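Local coordinates for cyclic di-GMP receptor atypical PilZ domain-containing protein (Xanthomonas campestris pv. campestris, PDB 3RQA), which is of unknown function but assembles into a tetramer through a helical bundle and carries an atypical PilZ domain related to cyclic di-GMP receptors, at residues C[89-92]-C[93-96]; C[178-181]-C[182-186]. All blocks are in the same frame, centred on the assembly; numbering follows the deposited sequence.

Interaction 1 (C[89-92]-C[93-96]); sequences GRLV and RQSD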
loop_
_atom_site.group_PDB
_atom_site.type_symbol
_atom_site.label_atom_id
_atom_site.label_comp_id
_atom_site.label_asym_id
_atom_site.label_seq_id
_atom_site.Cartn_x
_atom_site.Cartn_y
_atom_site.Cartn_z
ATOM N N GLY C 89 -6.464 -0.705 2.519
ATOM C CA GLY C 89 -7.854 -0.296 2.640
ATOM C C GLY C 89 -8.004 0.763 3.721
ATOM O O GLY C 89 -8.793 1.711 3.598
ATOM N N ARG C 90 -7.242 0.598 4.798
ATOM C CA ARG C 90 -7.273 1.548 5.896
ATOM C C ARG C 90 -6.728 2.891 5.407
ATOM O O ARG C 90 -7.275 3.941 5.727
ATOM C CB ARG C 90 -6.428 1.033 7.068
ATOM C CG ARG C 90 -6.398 1.972 8.264
ATOM C CD ARG C 90 -5.764 1.307 9.463
ATOM N NE ARG C 90 -6.433 0.045 9.771
ATOM C CZ ARG C 90 -7.609 -0.054 10.383
ATOM N NH1 ARG C 90 -8.141 -1.244 10.614
ATOM N NH2 ARG C 90 -8.243 1.033 10.786
ATOM N N LEU C 91 -5.660 2.847 4.617
ATOM C CA LEU C 91 -5.043 4.064 4.096
ATOM C C LEU C 91 -6.070 4.867 3.297
ATOM O O LEU C 91 -6.246 6.060 3.513
ATOM C CB LEU C 91 -3.865 3.722 3.179
ATOM C CG LEU C 91 -2.608 4.601 3.233
ATOM C CD1 LEU C 91 -1.923 4.543 1.868
ATOM C CD2 LEU C 91 -2.946 6.046 3.604
ATOM N N VAL C 92 -6.735 4.192 2.370
ATOM C CA VAL C 92 -7.732 4.818 1.523
ATOM C C VAL C 92 -8.853 5.498 2.305
ATOM O O VAL C 92 -9.251 6.614 1.970
ATOM C CB VAL C 92 -8.335 3.790 0.555
ATOM C CG1 VAL C 92 -9.540 4.370 -0.153
ATOM C CG2 VAL C 92 -7.283 3.369 -0.456
ATOM N N ARG C 93 -9.357 4.840 3.347
ATOM C CA ARG C 93 -10.430 5.433 4.131
ATOM C C ARG C 93 -9.971 6.744 4.761
ATOM O O ARG C 93 -10.779 7.618 5.029
ATOM C CB ARG C 93 -10.914 4.464 5.218
ATOM C CG ARG C 93 -11.679 3.265 4.690
ATOM C CD ARG C 93 -11.987 2.280 5.812
ATOM N NE ARG C 93 -12.402 0.976 5.307
ATOM C CZ ARG C 93 -13.567 0.738 4.711
ATOM N NH1 ARG C 93 -13.858 -0.487 4.278
ATOM N NH2 ARG C 93 -14.444 1.719 4.553
ATOM N N GLN C 94 -8.668 6.879 4.980
ATOM C CA GLN C 94 -8.112 8.095 5.565
ATOM C C GLN C 94 -8.332 9.343 4.705
ATOM O O GLN C 94 -8.673 10.408 5.220
ATOM C CB GLN C 94 -6.611 7.929 5.806
ATOM C CG GLN C 94 -6.226 7.570 7.229
ATOM C CD GLN C 94 -4.732 7.316 7.383
ATOM O OE1 GLN C 94 -3.906 8.017 6.796
ATOM N NE2 GLN C 94 -4.381 6.319 8.190
ATOM N N SER C 95 -8.154 9.209 3.397
ATOM C CA SER C 95 -8.290 10.357 2.511
ATOM C C SER C 95 -9.565 10.458 1.683
ATOM O O SER C 95 -10.199 11.511 1.651
ATOM C CB SER C 95 -7.094 10.407 1.568
ATOM O OG SER C 95 -7.015 9.207 0.819
ATOM N N ASP C 96 -9.939 9.378 1.008
ATOM C CA ASP C 96 -11.118 9.402 0.154
ATOM C C ASP C 96 -12.418 9.836 0.814
ATOM O O ASP C 96 -12.671 9.544 1.982
ATOM C CB ASP C 96 -11.322 8.041 -0.515
ATOM C CG ASP C 96 -10.372 7.811 -1.677
ATOM O OD1 ASP C 96 -10.552 6.800 -2.380
ATOM O OD2 ASP C 96 -9.449 8.632 -1.895
#
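Val92 and Asp96, one helical turn apart, meet near the C-terminal end of helix 73-95: the CG1 methyl of Val92 lies 3.4 Å from OD1 of Asp96, the two side chains crossing at a slant. With chi1 at 170°, CG1 of Val92 stands anti to its own N and beside the carbonyl carbon, which directs that methyl along the chain to the aspartate. The backbone draws the same pair together. Asp96 N donates to Val92 O over 3.0 Å, and Ser95 N adds a weak bond to the same oxygen. One turn earlier, Arg93 N binds Gly89 O at 3.2 Å, and CG of Arg93 packs 3.5 Å from that carbonyl oxygen before the chain runs out, extended as far as NE. The helix tightens at Gln94: its N reaches Leu91 O at 2.9 Å, from above the carbonyl plane, and has a second, weak bond to Arg90 O, a mixture of i-3 and i-4 bonding. Val92 is the buried, close-fitted side, packed against Pro136 and against Leu87 of the third subunit. By contrast, Ser95 is exposed, and its OG comes no nearer than 3.6 Å to Val92 O. The looser side-chain contact joins Leu91 CD2 and Gln94 OE1, 3.9 Å apart. Polar ends reach beyond the turn: Arg93 NH1 to Asp133 O, Gln94 NE2 to Val92 O of the second subunit, and Asp96 OD1 in a salt bridge to Arg90 of the third subunit. Leu91 packs on Leu91 of all three other subunits, an apolar centre ringed by polar links between chains, as expected of the parallel four-helix coiled coil that unites this PilZ tetramer.

Interaction 2 (C[178-181]-C[182-186]); sequences RLHR and RQIAD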
loop_
_atom_site.group_PDB
_atom_site.type_symbol
_atom_site.label_atom_id
_atom_site.label_comp_id
_atom_site.label_asym_id
_atom_site.label_seq_id
_atom_site.Cartn_x
_atom_site.Cartn_y
_atom_site.Cartn_z
ATOM N N ARG C 178 -24.951 -13.187 -7.471
ATOM C CA ARG C 178 -24.502 -13.526 -6.114
ATOM C C ARG C 178 -25.220 -12.693 -5.045
ATOM O O ARG C 178 -25.754 -13.239 -4.082
ATOM C CB ARG C 178 -22.998 -13.305 -5.934
ATOM C CG ARG C 178 -22.103 -14.223 -6.722
ATOM C CD ARG C 178 -20.711 -14.234 -6.117
ATOM N NE ARG C 178 -19.692 -14.243 -7.156
ATOM C CZ ARG C 178 -19.313 -13.166 -7.838
ATOM N NH1 ARG C 178 -18.382 -13.263 -8.781
ATOM N NH2 ARG C 178 -19.851 -11.984 -7.560
ATOM N N LEU C 179 -25.213 -11.373 -5.210
ATOM C CA LEU C 179 -25.860 -10.495 -4.242
ATOM C C LEU C 179 -27.292 -10.923 -3.987
ATOM O O LEU C 179 -27.773 -10.883 -2.855
ATOM C CB LEU C 179 -25.866 -9.041 -4.734
ATOM C CG LEU C 179 -24.575 -8.227 -4.687
ATOM C CD1 LEU C 179 -24.890 -6.775 -5.022
ATOM C CD2 LEU C 179 -23.956 -8.322 -3.306
ATOM N N HIS C 180 -27.968 -11.332 -5.056
ATOM C CA HIS C 180 -29.356 -11.741 -4.968
ATOM C C HIS C 180 -29.585 -13.007 -4.144
ATOM O O HIS C 180 -30.453 -13.030 -3.267
ATOM C CB HIS C 180 -29.938 -11.919 -6.374
ATOM C CG HIS C 180 -31.390 -12.278 -6.379
ATOM N ND1 HIS C 180 -31.846 -13.534 -6.043
ATOM C CD2 HIS C 180 -32.493 -11.528 -6.615
ATOM C CE1 HIS C 180 -33.168 -13.542 -6.068
ATOM N NE2 HIS C 180 -33.585 -12.337 -6.411
ATOM N N ARG C 181 -28.811 -14.055 -4.410
ATOM C CA ARG C 181 -28.990 -15.290 -3.663
ATOM C C ARG C 181 -28.629 -15.073 -2.206
ATOM O O ARG C 181 -29.218 -15.687 -1.324
ATOM C CB ARG C 181 -28.147 -16.424 -4.250
ATOM C CG ARG C 181 -26.661 -16.327 -3.995
ATOM C CD ARG C 181 -25.948 -17.520 -4.617
ATOM N NE ARG C 181 -24.495 -17.397 -4.541
ATOM C CZ ARG C 181 -23.657 -17.992 -5.383
ATOM N NH1 ARG C 181 -24.132 -18.751 -6.363
ATOM N NH2 ARG C 181 -22.344 -17.822 -5.254
ATOM N N ARG C 182 -27.673 -14.186 -1.953
ATOM C CA ARG C 182 -27.265 -13.908 -0.588
ATOM C C ARG C 182 -28.352 -13.136 0.166
ATOM O O ARG C 182 -28.662 -13.472 1.311
ATOM C CB ARG C 182 -25.938 -13.137 -0.565
ATOM C CG ARG C 182 -25.330 -13.034 0.832
ATOM C CD ARG C 182 -23.815 -12.817 0.829
ATOM N NE ARG C 182 -23.416 -11.476 0.404
ATOM C CZ ARG C 182 -23.154 -11.121 -0.853
ATOM N NH1 ARG C 182 -23.243 -12.009 -1.837
ATOM N NH2 ARG C 182 -22.792 -9.873 -1.124
ATOM N N GLN C 183 -28.942 -12.116 -0.465
ATOM C CA GLN C 183 -29.997 -11.348 0.201
ATOM C C GLN C 183 -31.141 -12.301 0.550
ATOM O O GLN C 183 -31.714 -12.231 1.640
ATOM C CB GLN C 183 -30.504 -10.220 -0.712
ATOM C CG GLN C 183 -29.560 -8.968 -0.764
ATOM C CD GLN C 183 -29.984 -7.934 -1.816
ATOM O OE1 GLN C 183 -29.679 -8.079 -3.020
ATOM N NE2 GLN C 183 -30.697 -6.887 -1.371
ATOM N N ILE C 184 -31.469 -13.187 -0.383
ATOM C CA ILE C 184 -32.528 -14.158 -0.168
ATOM C C ILE C 184 -32.036 -15.171 0.850
ATOM O O ILE C 184 -32.806 -15.666 1.671
ATOM C CB ILE C 184 -32.885 -14.895 -1.474
ATOM C CG1 ILE C 184 -33.394 -13.894 -2.513
ATOM C CG2 ILE C 184 -33.931 -15.962 -1.202
ATOM C CD1 ILE C 184 -34.597 -13.093 -2.057
ATOM N N ALA C 185 -30.741 -15.465 0.796
ATOM C CA ALA C 185 -30.126 -16.420 1.708
ATOM C C ALA C 185 -30.336 -16.010 3.158
ATOM O O ALA C 185 -30.920 -16.765 3.938
ATOM C CB ALA C 185 -28.634 -16.550 1.413
ATOM N N ASP C 186 -29.867 -14.821 3.525
ATOM C CA ASP C 186 -30.027 -14.355 4.897
ATOM C C ASP C 186 -31.455 -13.893 5.185
ATOM O O ASP C 186 -31.679 -12.870 5.836
ATOM C CB ASP C 186 -29.019 -13.241 5.216
ATOM C CG ASP C 186 -29.037 -12.118 4.198
ATOM O OD1 ASP C 186 -30.116 -11.530 3.974
ATOM O OD2 ASP C 186 -27.966 -11.818 3.628
#
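Leu179 lies against the guanidinium end of Arg182, its CD2 methyl approaching NH2 of the arginine to 2.9 Å. That spacing is very tight for a methyl and a nitrogen, so the exact placing of the guanidinium is doubtful; the 3.8 Å from Leu179 CD2 to Arg182 CZ supports only a general overlap. A bend in the arginine makes the meeting possible: CG leaves anti to N (chi1 -170°), then chi3 of 72° folds the chain back along the helix toward the preceding turn. NH1 of Arg182 thereby comes to 3.6 Å from Arg178 O, a carbonyl already engaged by Arg182 N at 3.0 Å, while a long, weak ion pair links NH1 to Asp57. On another side of the helix, His180 and Ile184 run side by side in the same direction. CE1 of the imidazole is 3.6 Å from CG1 of Ile184, the methylene meeting the ring obliquely. Regular i to i+4 bonding sets the one-turn offset of the pair, for Ile184 N donates to His180 O with an N-H...O angle of 164°, and Gln183 N does likewise to Leu179 O. These turns belong to helix 165-185, the C-terminal helix of the PilZ domain, which rests against strand 24-34 of the beta barrel: Leu179 packs on Leu27, His180 on Cys25 and Gln183 on both. Arg181, Ile184 and Ala185, by contrast, are all solvent-exposed. Asp186 is the first residue to leave helical backbone angles, although its N still bonds to Arg182 O at 2.9 Å. Three arginines lie within little more than one turn, their charged atoms not in contact, the NE of Arg181 and NH1 of Arg182 being 6.2 Å apart.

How the interactions relate
Both contacts are local turns near helix C-termini, but on different helices of one chain: interaction 1 lies in the last turns of helix 73-95 and interaction 2 ends helix 165-185. Their centres lie 28 Å apart and their nearest atoms about 14 Å, so neither touches the other. Along the chain they come in series, separated by five of the six barrel strands, from 101-107 through 155-161. The two sites have different surroundings. All three other subunits reach residues 89-96, whereas no other chain of the assembly touches residues 178-186, whose neighbour is strand 24-34. The first therefore belongs to tetramer assembly, the second to the outer surface of a single PilZ domain.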